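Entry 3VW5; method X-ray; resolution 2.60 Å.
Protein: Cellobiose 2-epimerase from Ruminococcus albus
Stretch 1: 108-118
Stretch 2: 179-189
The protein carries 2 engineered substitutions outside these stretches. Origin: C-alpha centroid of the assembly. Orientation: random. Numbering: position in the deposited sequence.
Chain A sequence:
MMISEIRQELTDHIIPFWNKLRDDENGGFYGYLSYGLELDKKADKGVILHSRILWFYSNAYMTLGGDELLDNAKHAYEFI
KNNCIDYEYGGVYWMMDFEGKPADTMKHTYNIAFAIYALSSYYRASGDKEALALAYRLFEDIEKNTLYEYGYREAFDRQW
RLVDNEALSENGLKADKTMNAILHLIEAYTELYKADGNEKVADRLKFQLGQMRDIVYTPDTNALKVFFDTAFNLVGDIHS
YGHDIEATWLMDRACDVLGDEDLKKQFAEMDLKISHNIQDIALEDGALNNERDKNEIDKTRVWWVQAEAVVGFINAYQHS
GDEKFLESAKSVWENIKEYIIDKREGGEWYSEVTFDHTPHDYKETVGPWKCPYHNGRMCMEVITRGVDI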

# COMPACT_ATOMS: atom_id res chain seq x y z
N HIS A 108 -10.71 6.79 9.28
CA HIS A 108 -9.61 5.88 9.58
C HIS A 108 -8.26 6.47 9.20
O HIS A 108 -7.99 6.78 8.04
N THR A 109 -7.41 6.62 10.20
CA THR A 109 -6.06 7.11 10.00
C THR A 109 -5.39 6.51 8.76
O THR A 109 -4.76 7.20 7.96
N TYR A 110 -5.53 5.20 8.62
CA TYR A 110 -4.93 4.46 7.52
C TYR A 110 -5.47 4.92 6.16
O TYR A 110 -4.72 5.09 5.20
N ASN A 111 -6.79 5.11 6.09
CA ASN A 111 -7.45 5.58 4.88
C ASN A 111 -7.03 7.00 4.55
O ASN A 111 -6.65 7.28 3.41
N ILE A 112 -7.07 7.89 5.55
CA ILE A 112 -6.63 9.28 5.35
C ILE A 112 -5.17 9.41 4.91
O ILE A 112 -4.83 10.28 4.10
N ALA A 113 -4.29 8.57 5.46
CA ALA A 113 -2.90 8.59 5.07
C ALA A 113 -2.80 8.33 3.56
O ALA A 113 -2.00 8.94 2.87
N PHE A 114 -3.61 7.41 3.07
CA PHE A 114 -3.52 7.01 1.67
C PHE A 114 -3.95 8.14 0.75
O PHE A 114 -3.27 8.42 -0.25
N ALA A 115 -5.07 8.77 1.07
CA ALA A 115 -5.49 10.00 0.40
C ALA A 115 -4.30 10.98 0.27
O ALA A 115 -4.02 11.49 -0.81
N ILE A 116 -3.59 11.22 1.37
CA ILE A 116 -2.40 12.07 1.33
C ILE A 116 -1.35 11.56 0.34
O ILE A 116 -0.79 12.34 -0.42
N TYR A 117 -1.08 10.26 0.37
CA TYR A 117 -0.10 9.62 -0.51
C TYR A 117 -0.44 9.86 -1.99
O TYR A 117 0.43 10.25 -2.78
N ALA A 118 -1.70 9.61 -2.34
CA ALA A 118 -2.22 9.80 -3.69
C ALA A 118 -2.22 11.28 -4.11
O ALA A 118 -1.75 11.61 -5.19
N MET A 179 0.63 -1.78 13.34
CA MET A 179 1.83 -1.39 12.61
C MET A 179 1.43 -0.89 11.22
O MET A 179 2.06 -0.00 10.67
N ASN A 180 0.35 -1.47 10.70
CA ASN A 180 -0.18 -1.14 9.40
C ASN A 180 -0.36 0.35 9.22
O ASN A 180 0.08 0.93 8.23
N ALA A 181 -1.02 0.98 10.18
CA ALA A 181 -1.27 2.41 10.11
C ALA A 181 0.03 3.22 10.16
O ALA A 181 0.20 4.18 9.42
N ILE A 182 0.95 2.83 11.04
CA ILE A 182 2.19 3.60 11.16
C ILE A 182 2.92 3.57 9.82
O ILE A 182 3.31 4.61 9.28
N LEU A 183 3.05 2.37 9.27
CA LEU A 183 3.71 2.14 8.00
C LEU A 183 3.11 2.99 6.86
O LEU A 183 3.84 3.57 6.04
N HIS A 184 1.79 3.06 6.80
CA HIS A 184 1.16 3.85 5.76
C HIS A 184 1.16 5.37 6.01
O HIS A 184 1.07 6.16 5.07
N LEU A 185 1.31 5.78 7.27
CA LEU A 185 1.67 7.17 7.55
C LEU A 185 3.10 7.46 7.05
O LEU A 185 3.34 8.46 6.38
N ILE A 186 4.04 6.57 7.36
CA ILE A 186 5.38 6.74 6.82
C ILE A 186 5.31 6.92 5.29
O ILE A 186 5.86 7.86 4.74
N GLU A 187 4.59 6.03 4.63
CA GLU A 187 4.51 6.00 3.18
C GLU A 187 3.97 7.32 2.62
O GLU A 187 4.56 7.89 1.69
N ALA A 188 2.86 7.80 3.18
CA ALA A 188 2.24 9.07 2.78
C ALA A 188 3.12 10.29 3.05
O ALA A 188 3.33 11.11 2.17
N TYR A 189 3.62 10.40 4.28
CA TYR A 189 4.41 11.56 4.68
C TYR A 189 5.71 11.64 3.90
O TYR A 189 6.17 12.73 3.56

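Two nearly parallel helices, 109-118 and 179-189, pack closely through alanines and aromatic rings, with no hydrogen bond crossing between them. Their axes cross at 19° and approach to 8.0 Å, burying 629 Å² in total. The backbones come nearest where the CA atoms of Tyr 117 and Ala 188 lie 4.1 Å apart; there Ala 188 CB sits 2.9 Å from Ala 113 O, a very short contact. Ala 113 points toward the partner helix, its CB 3.6 Å from CD2 of Leu 185 (m, t). Ile 116 (m, t) also points in, placing CG2 3.9 Å from Ala 188 CB, while Thr 109 (m) sets CG2 3.9 Å from Leu 185 CD1. On the aromatic side, His 184 (m) points toward stretch 1 and meets two rings obliquely, those of Tyr 110 (t; centroids 4.9 Å apart) and Phe 114 (chi1 -109°; centroids 4.8 Å apart). Its polar partner lies one turn along its own helix: His 184 ND1 donates to Glu 187 OE2 at 2.7 Å, and that same oxygen lies over one face of the Phe 114 ring, 3.6 Å from Phe 114 CZ. The extended Glu 187 (t, t) also lays CG over the Tyr 117 (t) ring, 3.7 Å from its centroid, a CH-pi contact.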

# COMPACT_ATOMS: atom_id res chain seq x y z
CB HIS A 108 -9.82 4.53 8.89
CG HIS A 108 -9.28 3.38 9.68
ND1 HIS A 108 -7.93 3.25 9.98
CD2 HIS A 108 -9.89 2.30 10.23
CE1 HIS A 108 -7.75 2.15 10.69
NE2 HIS A 108 -8.92 1.55 10.85
CB THR A 109 -5.21 6.80 11.23
OG1 THR A 109 -5.79 7.48 12.34
CG2 THR A 109 -3.79 7.27 11.06
CB TYR A 110 -5.22 2.99 7.79
CG TYR A 110 -4.83 2.03 6.72
CD1 TYR A 110 -3.60 1.40 6.77
CD2 TYR A 110 -5.70 1.72 5.68
CE1 TYR A 110 -3.23 0.49 5.80
CE2 TYR A 110 -5.35 0.81 4.70
CZ TYR A 110 -4.11 0.19 4.76
OH TYR A 110 -3.73 -0.73 3.81
CB ASN A 111 -8.97 5.48 5.04
CG ASN A 111 -9.72 5.76 3.75
OD1 ASN A 111 -9.22 5.52 2.66
ND2 ASN A 111 -10.94 6.27 3.89
CB ILE A 112 -6.83 10.15 6.60
CG1 ILE A 112 -8.29 10.08 7.08
CG2 ILE A 112 -6.40 11.58 6.31
CD1 ILE A 112 -8.48 10.34 8.57
CB ALA A 113 -2.09 7.55 5.85
CB PHE A 114 -4.34 5.76 1.40
CG PHE A 114 -3.52 4.57 1.14
CD1 PHE A 114 -2.81 4.47 -0.05
CD2 PHE A 114 -3.41 3.55 2.09
CE1 PHE A 114 -2.01 3.36 -0.30
CE2 PHE A 114 -2.61 2.43 1.86
CZ PHE A 114 -1.91 2.34 0.66
CB ALA A 115 -6.66 10.64 1.12
CB ILE A 116 -1.78 12.20 2.72
CG1 ILE A 116 -2.70 13.00 3.63
CG2 ILE A 116 -0.39 12.84 2.65
CD1 ILE A 116 -2.44 12.73 5.09
CB TYR A 117 -0.07 8.14 -0.18
CG TYR A 117 1.00 7.33 -0.87
CD1 TYR A 117 2.28 7.81 -1.02
CD2 TYR A 117 0.72 6.05 -1.33
CE1 TYR A 117 3.26 7.05 -1.64
CE2 TYR A 117 1.69 5.27 -1.95
CZ TYR A 117 2.96 5.77 -2.09
OH TYR A 117 3.92 5.00 -2.71
CB ALA A 118 -3.62 9.24 -3.80
CB MET A 179 2.87 -2.51 12.50
CG MET A 179 2.50 -3.66 11.56
SD MET A 179 3.26 -3.52 9.92
CE MET A 179 4.74 -2.66 10.40
CB ASN A 180 -1.53 -1.81 9.24
CG ASN A 180 -1.73 -2.40 7.87
OD1 ASN A 180 -1.86 -1.69 6.88
ND2 ASN A 180 -1.76 -3.73 7.80
CB ALA A 181 -2.20 2.85 11.23
CB ILE A 182 3.08 3.09 12.33
CG1 ILE A 182 2.35 3.24 13.67
CG2 ILE A 182 4.40 3.83 12.39
CD1 ILE A 182 3.12 2.66 14.85
CB LEU A 183 3.62 0.65 7.66
CG LEU A 183 4.56 0.08 6.60
CD1 LEU A 183 3.95 0.16 5.21
CD2 LEU A 183 5.89 0.79 6.64
CB HIS A 184 -0.19 3.27 5.35
CG HIS A 184 -0.06 1.97 4.61
ND1 HIS A 184 0.44 1.90 3.32
CD2 HIS A 184 -0.27 0.69 5.00
CE1 HIS A 184 0.49 0.64 2.94
NE2 HIS A 184 0.06 -0.11 3.94
CB LEU A 185 1.52 7.52 9.03
CG LEU A 185 0.08 7.64 9.56
CD1 LEU A 185 0.09 7.75 11.07
CD2 LEU A 185 -0.69 8.80 8.93
CB ILE A 186 6.30 5.57 7.21
CG1 ILE A 186 6.70 5.67 8.69
CG2 ILE A 186 7.52 5.51 6.32
CD1 ILE A 186 7.10 4.35 9.32
CB GLU A 187 3.60 4.85 2.79
CG GLU A 187 3.46 4.56 1.32
CD GLU A 187 2.37 3.53 1.08
OE1 GLU A 187 2.63 2.47 0.46
OE2 GLU A 187 1.23 3.78 1.54
CB ALA A 188 0.85 9.25 3.44
CB TYR A 189 4.70 11.57 6.19
CG TYR A 189 3.50 11.91 7.02
CD1 TYR A 189 3.64 12.27 8.36
CD2 TYR A 189 2.22 11.87 6.48
CE1 TYR A 189 2.54 12.59 9.14
CE2 TYR A 189 1.10 12.19 7.25
CZ TYR A 189 1.27 12.54 8.58
OH TYR A 189 0.16 12.85 9.35